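Side-chain contact in putative phage capsid protein (Corynebacterium diphtheriae NCTC 13129, PDB 2R9I), which is of unknown function but probably serves as a phage capsid component, the chain here being the N-terminal domain of the longer protein: residues Ser64-Thr67 with Gln68-Gly72. Sequence-based numbering, arbitrary orientation.
Sequences SDVT and QKLKG
The peptide carbonyl of V66 is the flat group that takes two donors from the next turn. The amide of L70 meets it almost head-on, close to the line of the C=O bond, with L70 N 2.8 Å from V66 O. The amide of K69 comes over one face instead, 60° out of the carbonyl plane, and its N is also 2.8 Å from V66 O. One acceptor therefore serves an i+4 bond of the alpha helix and an i+3 bond of the 3-10 kind. The carbonyls of S64 and T67 also receive amides from out of their planes. Q68 N is 3.2 Å from S64 O, four residues back, and sits above the carbonyl plane. K71 N lies 3.0 Å from T67 O, with a milder tilt of 30°.

The side chains add a thin outer layer to this backbone pattern. V66 and L70 run side by side and point the same way, and CG1 of V66 comes within 4.1 Å of CD2 of L70, a loose apolar touch between single methyl branches. In T67, with OG1 beside the backbone N (chi1 -63°), the methyl CG2 stands anti to that N and faces down the helix, 4.2 Å from CE of K71, whose chain is extended beyond CG. The same torsion lets OG1 bond back to the carbonyl oxygen of V63. On another side of the helix, CB of K69 rests 3.5 Å from D65 O.

All of this is an exposed, single-helix contact: it lies on the last turns of helix 33-71, its centre about 26 Å from the centre of the chain, where that long helix runs on past its antiparallel partner, helix 6-26, in a helical hairpin.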
ATOM      1  N   SER A  64      -6.650  10.784 -14.564  1.00 81.73           N
ATOM      2  CA  SER A  64      -6.632  10.695 -16.015  1.00 82.33           C
ATOM      3  C   SER A  64      -7.965  10.162 -16.591  1.00 82.42           C
ATOM      4  O   SER A  64      -8.327  10.523 -17.722  1.00 82.64           O
ATOM      5  CB  SER A  64      -5.391   9.962 -16.549  1.00 82.18           C
ATOM      6  OG  SER A  64      -5.431   8.602 -16.197  1.00 82.67           O
ATOM      7  N   ASP A  65      -8.701   9.360 -15.806  1.00 82.08           N
ATOM      8  CA  ASP A  65     -10.078   8.934 -16.173  1.00 82.45           C
ATOM      9  C   ASP A  65     -11.010  10.126 -16.339  1.00 81.34           C
ATOM     10  O   ASP A  65     -11.821  10.188 -17.267  1.00 81.12           O
ATOM     11  CB  ASP A  65     -10.711   8.019 -15.104  1.00 83.16           C
ATOM     12  CG  ASP A  65     -10.165   6.591 -15.128  1.00 86.24           C
ATOM     13  OD1 ASP A  65      -9.517   6.215 -16.144  1.00 87.44           O
ATOM     14  OD2 ASP A  65     -10.384   5.853 -14.117  1.00 89.03           O
ATOM     15  N   VAL A  66     -10.870  11.045 -15.394  1.00 80.33           N
ATOM     16  CA  VAL A  66     -11.686  12.219 -15.259  1.00 79.51           C
ATOM     17  C   VAL A  66     -11.355  13.221 -16.358  1.00 79.94           C
ATOM     18  O   VAL A  66     -12.250  13.691 -17.056  1.00 80.13           O
ATOM     19  CB  VAL A  66     -11.491  12.806 -13.844  1.00 79.09           C
ATOM     20  CG1 VAL A  66     -11.529  14.323 -13.816  1.00 77.77           C
ATOM     21  CG2 VAL A  66     -12.499  12.213 -12.930  1.00 78.34           C
ATOM     22  N   THR A  67     -10.071  13.517 -16.524  1.00 80.00           N
ATOM     23  CA  THR A  67      -9.609  14.478 -17.503  1.00 80.12           C
ATOM     24  C   THR A  67     -10.084  14.072 -18.881  1.00 80.47           C
ATOM     25  O   THR A  67     -10.483  14.921 -19.685  1.00 80.51           O
ATOM     26  CB  THR A  67      -8.086  14.554 -17.475  1.00 80.29           C
ATOM     27  OG1 THR A  67      -7.693  15.020 -16.184  1.00 80.31           O
ATOM     28  CG2 THR A  67      -7.554  15.505 -18.549  1.00 79.33           C
ATOM     29  N   GLN A  68     -10.084  12.783 -19.122  1.00 80.97           N
ATOM     30  CA  GLN A  68     -10.375  12.263 -20.429  1.00 81.80           C
ATOM     31  C   GLN A  68     -11.857  12.347 -20.674  1.00 81.66           C
ATOM     32  O   GLN A  68     -12.332  12.123 -21.770  1.00 82.04           O
ATOM     33  CB  GLN A  68      -9.942  10.811 -20.505  1.00 82.38           C
ATOM     34  CG  GLN A  68      -9.457  10.360 -21.867  1.00 84.94           C
ATOM     35  CD  GLN A  68      -8.281  11.170 -22.382  1.00 88.49           C
ATOM     36  OE1 GLN A  68      -7.301  11.383 -21.675  1.00 88.39           O
ATOM     37  NE2 GLN A  68      -8.379  11.626 -23.624  1.00 88.47           N
ATOM     38  N   LYS A  69     -12.603  12.653 -19.636  1.00 80.95           N
ATOM     39  CA  LYS A  69     -14.030  12.578 -19.751  1.00 80.14           C
ATOM     40  C   LYS A  69     -14.551  13.969 -19.781  1.00 79.71           C
ATOM     41  O   LYS A  69     -15.411  14.293 -20.551  1.00 80.18           O
ATOM     42  CB  LYS A  69     -14.622  11.850 -18.569  1.00 80.51           C
ATOM     43  CG  LYS A  69     -15.365  10.626 -18.958  1.00 81.00           C
ATOM     44  CD  LYS A  69     -15.768   9.852 -17.759  1.00 82.40           C
ATOM     45  CE  LYS A  69     -17.135   9.284 -17.959  1.00 82.74           C
ATOM     46  NZ  LYS A  69     -17.655   9.709 -19.275  1.00 82.26           N
ATOM     47  N   LEU A  70     -14.014  14.801 -18.922  1.00 78.50           N
ATOM     48  CA  LEU A  70     -14.152  16.205 -19.109  1.00 76.91           C
ATOM     49  C   LEU A  70     -13.904  16.578 -20.546  1.00 77.06           C
ATOM     50  O   LEU A  70     -14.728  17.187 -21.181  1.00 76.51           O
ATOM     51  CB  LEU A  70     -13.188  16.921 -18.212  1.00 76.24           C
ATOM     52  CG  LEU A  70     -13.938  17.595 -17.097  1.00 74.95           C
ATOM     53  CD1 LEU A  70     -15.259  16.959 -16.985  1.00 72.14           C
ATOM     54  CD2 LEU A  70     -13.190  17.422 -15.861  1.00 75.23           C
ATOM     55  N   LYS A  71     -12.753  16.216 -21.070  1.00 77.07           N
ATOM     56  CA  LYS A  71     -12.430  16.604 -22.418  1.00 77.01           C
ATOM     57  C   LYS A  71     -13.613  16.233 -23.249  1.00 77.47           C
ATOM     58  O   LYS A  71     -14.085  16.990 -24.064  1.00 78.55           O
ATOM     59  CB  LYS A  71     -11.230  15.828 -22.917  1.00 77.03           C
ATOM     60  CG  LYS A  71      -9.940  16.584 -22.839  1.00 77.27           C
ATOM     61  CD  LYS A  71      -8.771  15.665 -23.077  1.00 78.05           C
ATOM     62  CE  LYS A  71      -7.467  16.323 -22.686  1.00 79.99           C
ATOM     63  NZ  LYS A  71      -6.307  15.405 -22.837  1.00 81.75           N
ATOM     64  N   GLY A  72     -14.078  15.010 -23.107  1.00 77.06           N
ATOM     65  CA  GLY A  72     -15.106  14.516 -23.997  1.00 76.27           C
ATOM     66  C   GLY A  72     -16.505  15.040 -23.754  1.00 76.22           C
ATOM     67  O   GLY A  72     -17.448  14.613 -24.381  1.00 75.53           O
TER